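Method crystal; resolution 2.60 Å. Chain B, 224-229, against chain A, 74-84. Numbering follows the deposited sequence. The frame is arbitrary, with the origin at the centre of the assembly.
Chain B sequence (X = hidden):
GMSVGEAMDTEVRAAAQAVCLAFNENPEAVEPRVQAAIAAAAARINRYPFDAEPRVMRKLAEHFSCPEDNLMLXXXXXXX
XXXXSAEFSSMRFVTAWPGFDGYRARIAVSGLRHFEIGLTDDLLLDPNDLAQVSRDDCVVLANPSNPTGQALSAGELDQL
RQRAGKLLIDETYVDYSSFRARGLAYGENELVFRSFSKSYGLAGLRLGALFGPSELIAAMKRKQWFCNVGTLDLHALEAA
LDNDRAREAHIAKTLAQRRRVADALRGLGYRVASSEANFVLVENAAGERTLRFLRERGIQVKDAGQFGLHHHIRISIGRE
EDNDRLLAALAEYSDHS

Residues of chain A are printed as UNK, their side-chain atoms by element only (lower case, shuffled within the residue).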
ATOM      1  N   GLN B 224      -5.341   1.054  -9.608  1.00 30.56           N
ATOM      2  CA  GLN B 224      -4.334   1.136  -8.552  1.00 29.73           C
ATOM      3  C   GLN B 224      -4.296   2.551  -7.969  1.00 36.86           C
ATOM      4  O   GLN B 224      -4.598   3.545  -8.660  1.00 37.16           O
ATOM      5  CB  GLN B 224      -2.938   0.719  -9.035  1.00 29.26           C
ATOM      6  CG  GLN B 224      -2.867  -0.753  -9.331  1.00 31.12           C
ATOM      7  CD  GLN B 224      -1.467  -1.281  -9.343  1.00 38.29           C
ATOM      8  OE1 GLN B 224      -0.642  -0.921 -10.189  1.00 37.31           O
ATOM      9  NE2 GLN B 224      -1.184  -2.194  -8.432  1.00 18.40           N
ATOM     10  N   TRP B 225      -3.965   2.619  -6.672  1.00 33.47           N
ATOM     11  CA  TRP B 225      -3.865   3.877  -5.943  1.00 33.65           C
ATOM     12  C   TRP B 225      -2.636   4.627  -6.376  1.00 42.03           C
ATOM     13  O   TRP B 225      -1.645   4.012  -6.783  1.00 41.35           O
ATOM     14  CB  TRP B 225      -3.828   3.630  -4.418  1.00 30.95           C
ATOM     15  CG  TRP B 225      -5.015   2.873  -3.891  1.00 30.71           C
ATOM     16  CD1 TRP B 225      -6.314   2.988  -4.301  1.00 33.32           C
ATOM     17  CD2 TRP B 225      -5.026   1.985  -2.771  1.00 30.03           C
ATOM     18  NE1 TRP B 225      -7.120   2.170  -3.553  1.00 31.60           N
ATOM     19  CE2 TRP B 225      -6.360   1.553  -2.593  1.00 33.17           C
ATOM     20  CE3 TRP B 225      -4.035   1.506  -1.892  1.00 30.64           C
ATOM     21  CZ2 TRP B 225      -6.724   0.650  -1.582  1.00 31.55           C
ATOM     22  CZ3 TRP B 225      -4.406   0.645  -0.875  1.00 31.12           C
ATOM     23  CH2 TRP B 225      -5.728   0.198  -0.751  1.00 31.48           C
ATOM     24  N   PHE B 226      -2.692   5.957  -6.292  1.00 43.73           N
ATOM     25  CA  PHE B 226      -1.546   6.810  -6.605  1.00 45.77           C
ATOM     26  C   PHE B 226      -0.472   6.568  -5.550  1.00 52.05           C
ATOM     27  O   PHE B 226      -0.795   6.525  -4.351  1.00 52.04           O
ATOM     28  CB  PHE B 226      -1.956   8.293  -6.684  1.00 48.96           C
ATOM     29  CG  PHE B 226      -0.787   9.247  -6.673  1.00 52.84           C
ATOM     30  CD1 PHE B 226       0.053   9.358  -7.774  1.00 57.26           C
ATOM     31  CD2 PHE B 226      -0.512  10.026  -5.551  1.00 56.54           C
ATOM     32  CE1 PHE B 226       1.149  10.222  -7.749  1.00 58.59           C
ATOM     33  CE2 PHE B 226       0.576  10.902  -5.535  1.00 59.78           C
ATOM     34  CZ  PHE B 226       1.397  10.991  -6.632  1.00 58.10           C
ATOM     35  N   CYS B 227       0.789   6.354  -5.997  1.00 49.17           N
ATOM     36  CA  CYS B 227       1.946   6.115  -5.132  1.00 49.11           C
ATOM     37  C   CYS B 227       1.643   4.928  -4.188  1.00 48.89           C
ATOM     38  O   CYS B 227       1.865   5.001  -2.967  1.00 49.16           O
ATOM     39  CB  CYS B 227       2.309   7.387  -4.364  1.00 51.52           C
ATOM     40  SG  CYS B 227       3.870   7.292  -3.458  1.00 56.29           S
ATOM     41  N   ASN B 228       1.094   3.838  -4.783  1.00 40.85           N
ATOM     42  CA  ASN B 228       0.719   2.607  -4.102  1.00 38.41           C
ATOM     43  C   ASN B 228       1.930   2.012  -3.324  1.00 43.31           C
ATOM     44  O   ASN B 228       1.769   1.499  -2.207  1.00 42.97           O
ATOM     45  CB  ASN B 228       0.178   1.610  -5.128  1.00 31.77           C
ATOM     46  CG  ASN B 228      -0.389   0.315  -4.541  1.00 43.71           C
ATOM     47  OD1 ASN B 228      -1.121   0.295  -3.539  1.00 39.45           O
ATOM     48  ND2 ASN B 228      -0.126  -0.792  -5.197  1.00 22.40           N
ATOM     49  N   VAL B 229       3.137   2.103  -3.922  1.00 38.64           N
ATOM     50  CA  VAL B 229       4.386   1.628  -3.338  1.00 36.99           C
ATOM     51  C   VAL B 229       5.311   2.854  -3.164  1.00 41.03           C
ATOM     52  O   VAL B 229       5.733   3.459  -4.150  1.00 40.82           O
ATOM     53  CB  VAL B 229       5.027   0.486  -4.192  1.00 39.18           C
ATOM     54  CG1 VAL B 229       6.337   0.004  -3.574  1.00 38.89           C
ATOM     55  CG2 VAL B 229       4.057  -0.689  -4.380  1.00 37.87           C
TER
ATOM     56  N   UNK A  74      -4.061   4.379   6.419  1.00 36.78           N
ATOM     57  CA  UNK A  74      -4.366   4.142   5.006  1.00 36.55           C
ATOM     58  C   UNK A  74      -3.244   4.611   4.070  1.00 40.88           C
ATOM     59  O   UNK A  74      -2.435   5.475   4.426  1.00 40.94           O
ATOM     60  c   UNK A  74      -6.897   4.185   5.255  1.00 40.21           C
ATOM     61  c   UNK A  74      -5.676   6.342   4.897  1.00 40.28           C
ATOM     62  c   UNK A  74      -5.698   4.844   4.602  1.00 40.26           C
ATOM     63  N   UNK A  75      -3.246   4.059   2.847  1.00 36.85           N
ATOM     64  CA  UNK A  75      -2.341   4.435   1.769  1.00 36.12           C
ATOM     65  C   UNK A  75      -2.884   5.707   1.070  1.00 39.25           C
ATOM     66  O   UNK A  75      -3.344   5.643  -0.093  1.00 37.44           O
ATOM     67  n   UNK A  75       2.100   1.262   2.095  1.00 33.12           N
ATOM     68  c   UNK A  75       2.169   2.554   1.792  1.00 52.41           C
ATOM     69  c   UNK A  75      -2.188   3.276   0.780  1.00 36.16           C
ATOM     70  c   UNK A  75       0.082   2.420   0.516  1.00 48.60           C
ATOM     71  n   UNK A  75       1.220   3.126   1.071  1.00 48.10           N
ATOM     72  c   UNK A  75      -0.936   3.356  -0.075  1.00 43.97           C
ATOM     73  n   UNK A  75       3.177   3.273   2.248  1.00 49.77           N
ATOM     74  N   UNK A  76      -2.885   6.822   1.819  1.00 34.35           N
ATOM     75  CA  UNK A  76      -3.330   8.122   1.340  1.00 33.99           C
ATOM     76  C   UNK A  76      -4.819   8.273   1.143  1.00 39.66           C
ATOM     77  O   UNK A  76      -5.621   7.392   1.504  1.00 41.19           O
ATOM     78  N   UNK A  77      -5.188   9.407   0.538  1.00 34.55           N
ATOM     79  CA  UNK A  77      -6.574   9.784   0.299  1.00 32.43           C
ATOM     80  C   UNK A  77      -7.220   8.801  -0.719  1.00 35.00           C
ATOM     81  O   UNK A  77      -8.426   8.565  -0.599  1.00 34.34           O
ATOM     82  c   UNK A  77      -8.151  11.814  -0.167  1.00 35.09           C
ATOM     83  c   UNK A  77      -6.687  11.290  -0.126  1.00 34.32           C
ATOM     84  c   UNK A  77      -5.926  11.611  -1.395  1.00 33.33           C
ATOM     85  c   UNK A  77      -9.010  11.611   1.087  1.00 38.00           C
ATOM     86  N   UNK A  78      -6.438   8.165  -1.636  1.00 31.24           N
ATOM     87  CA  UNK A  78      -7.012   7.192  -2.598  1.00 29.94           C
ATOM     88  C   UNK A  78      -7.599   5.988  -1.864  1.00 32.14           C
ATOM     89  O   UNK A  78      -8.756   5.662  -2.124  1.00 30.01           O
ATOM     90  c   UNK A  78      -5.998   6.712  -3.661  1.00 31.50           C
ATOM     91  c   UNK A  78      -5.614   7.703  -4.751  1.00 38.91           C
ATOM     92  o   UNK A  78      -5.827   8.928  -4.555  1.00 44.32           O
ATOM     93  o   UNK A  78      -5.019   7.269  -5.761  1.00 32.40           O
ATOM     94  N   UNK A  79      -6.834   5.344  -0.933  1.00 30.33           N
ATOM     95  CA  UNK A  79      -7.379   4.207  -0.171  1.00 31.22           C
ATOM     96  C   UNK A  79      -8.572   4.646   0.665  1.00 36.64           C
ATOM     97  O   UNK A  79      -9.571   3.940   0.726  1.00 34.83           O
ATOM     98  o   UNK A  79      -4.863   1.809   2.538  1.00 32.44           O
ATOM     99  c   UNK A  79      -6.963   2.459   1.608  1.00 35.66           C
ATOM    100  c   UNK A  79      -6.077   1.535   2.410  1.00 42.14           C
ATOM    101  o   UNK A  79      -6.609   0.519   2.909  1.00 30.78           O
ATOM    102  c   UNK A  79      -6.333   3.545   0.739  1.00 32.56           C
ATOM    103  N   UNK A  80      -8.445   5.802   1.313  1.00 36.34           N
ATOM    104  CA  UNK A  80      -9.467   6.403   2.148  1.00 37.81           C
ATOM    105  C   UNK A  80     -10.804   6.518   1.376  1.00 39.85           C
ATOM    106  O   UNK A  80     -11.832   6.020   1.850  1.00 37.98           O
ATOM    107  s   UNK A  80     -10.217   8.695   3.580  1.00 45.65           S
ATOM    108  c   UNK A  80      -8.984   7.767   2.631  1.00 40.01           C
ATOM    109  N   UNK A  81     -10.770   7.146   0.172  1.00 35.28           N
ATOM    110  CA  UNK A  81     -11.948   7.367  -0.658  1.00 34.13           C
ATOM    111  C   UNK A  81     -12.550   6.038  -1.100  1.00 36.32           C
ATOM    112  O   UNK A  81     -13.770   5.897  -1.079  1.00 36.30           O
ATOM    113  c   UNK A  81     -15.178   9.550  -3.897  1.00 40.95           C
ATOM    114  c   UNK A  81     -13.464   7.917  -3.584  1.00 40.68           C
ATOM    115  c   UNK A  81     -14.637   8.324  -4.204  1.00 41.22           C
ATOM    116  c   UNK A  81     -11.615   8.245  -1.890  1.00 36.12           C
ATOM    117  c   UNK A  81     -14.564  10.379  -2.977  1.00 43.07           C
ATOM    118  c   UNK A  81     -12.843   8.726  -2.629  1.00 38.34           C
ATOM    119  c   UNK A  81     -13.404   9.968  -2.343  1.00 40.10           C
ATOM    120  N   UNK A  82     -11.712   5.079  -1.508  1.00 32.25           N
ATOM    121  CA  UNK A  82     -12.157   3.763  -1.991  1.00 31.65           C
ATOM    122  C   UNK A  82     -12.845   2.952  -0.912  1.00 36.89           C
ATOM    123  O   UNK A  82     -13.935   2.436  -1.159  1.00 36.99           O
ATOM    124  c   UNK A  82     -10.530   3.300  -3.956  1.00 37.93           C
ATOM    125  o   UNK A  82      -9.718   2.549  -4.527  1.00 43.91           O
ATOM    126  o   UNK A  82     -11.028   4.301  -4.502  1.00 39.23           O
ATOM    127  c   UNK A  82     -10.993   2.930  -2.557  1.00 32.37           C
ATOM    128  N   UNK A  83     -12.238   2.838   0.280  1.00 33.07           N
ATOM    129  CA  UNK A  83     -12.814   2.013   1.337  1.00 32.26           C
ATOM    130  C   UNK A  83     -14.112   2.650   1.879  1.00 37.44           C
ATOM    131  O   UNK A  83     -15.042   1.909   2.176  1.00 37.53           O
ATOM    132  n   UNK A  83     -10.284  -2.224   0.707  1.00 24.75           N
ATOM    133  c   UNK A  83     -10.169  -0.199   2.673  1.00 39.86           C
ATOM    134  c   UNK A  83     -11.799   1.751   2.455  1.00 31.49           C
ATOM    135  n   UNK A  83      -9.013  -0.853   2.058  1.00 33.48           N
ATOM    136  c   UNK A  83     -10.575   1.031   1.901  1.00 36.44           C
ATOM    137  n   UNK A  83      -8.007  -2.348   0.632  1.00 28.60           N
ATOM    138  c   UNK A  83      -9.099  -1.803   1.132  1.00 41.46           C
ATOM    139  N   UNK A  84     -14.219   4.001   1.909  1.00 35.12           N
ATOM    140  CA  UNK A  84     -15.437   4.675   2.353  1.00 35.56           C
ATOM    141  C   UNK A  84     -16.533   4.462   1.305  1.00 41.50           C
ATOM    142  O   UNK A  84     -17.644   4.056   1.664  1.00 42.88           O
ATOM    143  c   UNK A  84     -14.370   6.376   3.922  1.00 37.17           C
ATOM    144  c   UNK A  84     -14.001   7.832   4.225  1.00 43.16           C
ATOM    145  c   UNK A  84     -16.576   6.922   2.845  1.00 38.62           C
ATOM    146  c   UNK A  84     -15.225   6.193   2.663  1.00 37.82           C
TER
HETATM  147  O   HOH W   1      -2.888   7.123  -2.643  1.00 47.29           O

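Position 74 of chain A carries three carbons, one bearing the other two, and touches nothing on chain B; this fork at CB is V74(A), a small apolar residue in a buried place. Position 75 has three carbons, a nitrogen, and a carbon holding two more nitrogens; its CB lies 3.7 Å from CE3 of W225(B), and its third carbon comes within 3.3 Å of O of N228(B). This is R75(A), and the carbon near N228(B) is its CD, so the aliphatic part of the chain packs on chain B while the guanidinium is hydrogen-bonded elsewhere in the structure.

Position 76 has no side-chain atoms and is G76(A); its positive phi of 72° by itself favours glycine. Position 77 shows four carbons, forked at the first with one arm two carbons long, and stays clear of chain B; it is I77(A), buried.

At position 78 two carbons end in two oxygens, the side chain points toward chain B, and one oxygen lies 2.7 Å from N of F226(B), in line with its N-H: D78(A). The oxygen is OD2, which accepts a hydrogen bond nearly straight at 170°. A short carboxylate suits this place, offering an acceptor to a backbone NH close to the helix.

Position 79 has one carbon more before its two oxygens, and its CB sits 3.6 Å from the centroid of the six-membered ring of W225(B), almost on the ring normal, in a CH-pi contact: E79(A). The longer chain carries the carboxylate past the ring, where OE1 accepts from N of R75(A) at 2.8 Å.

Position 80, a carbon then a sulfur, is directed away from chain B: C80(A). Position 81, a carbon and a six-carbon ring, is buried out of reach of it: F81(A). Position 82 repeats the pattern of two carbons and two oxygens, and one oxygen lies 2.8 Å from NE1 of W225(B): D82(A), one helical turn beyond D78(A). Its OD2 accepts the hydrogen bond, satisfying the indole NH.

Position 83 has three carbons, a nitrogen and a carbon bearing two nitrogens, one of which lies 3.7 Å from CH2 of W225(B), near the ring plane: R83(A). That nitrogen is NH2, and NE forms a salt bridge with OE2 of E79(A) at 2.9 Å. Position 84, four carbons forked at the first, is far from chain B: I84(A), buried.

The contact centres on W225(B), whose indole lies against the helix: E79(A) covers one face, and D82(A) and R83(A) meet the edge. D78(A) anchors the adjoining backbone, while a water donates to O of both R75(A) and F226(B), at 3.0 and 2.8 Å, linking the two main chains.

Chain A, residues 74-84: VRGIDECFDRI
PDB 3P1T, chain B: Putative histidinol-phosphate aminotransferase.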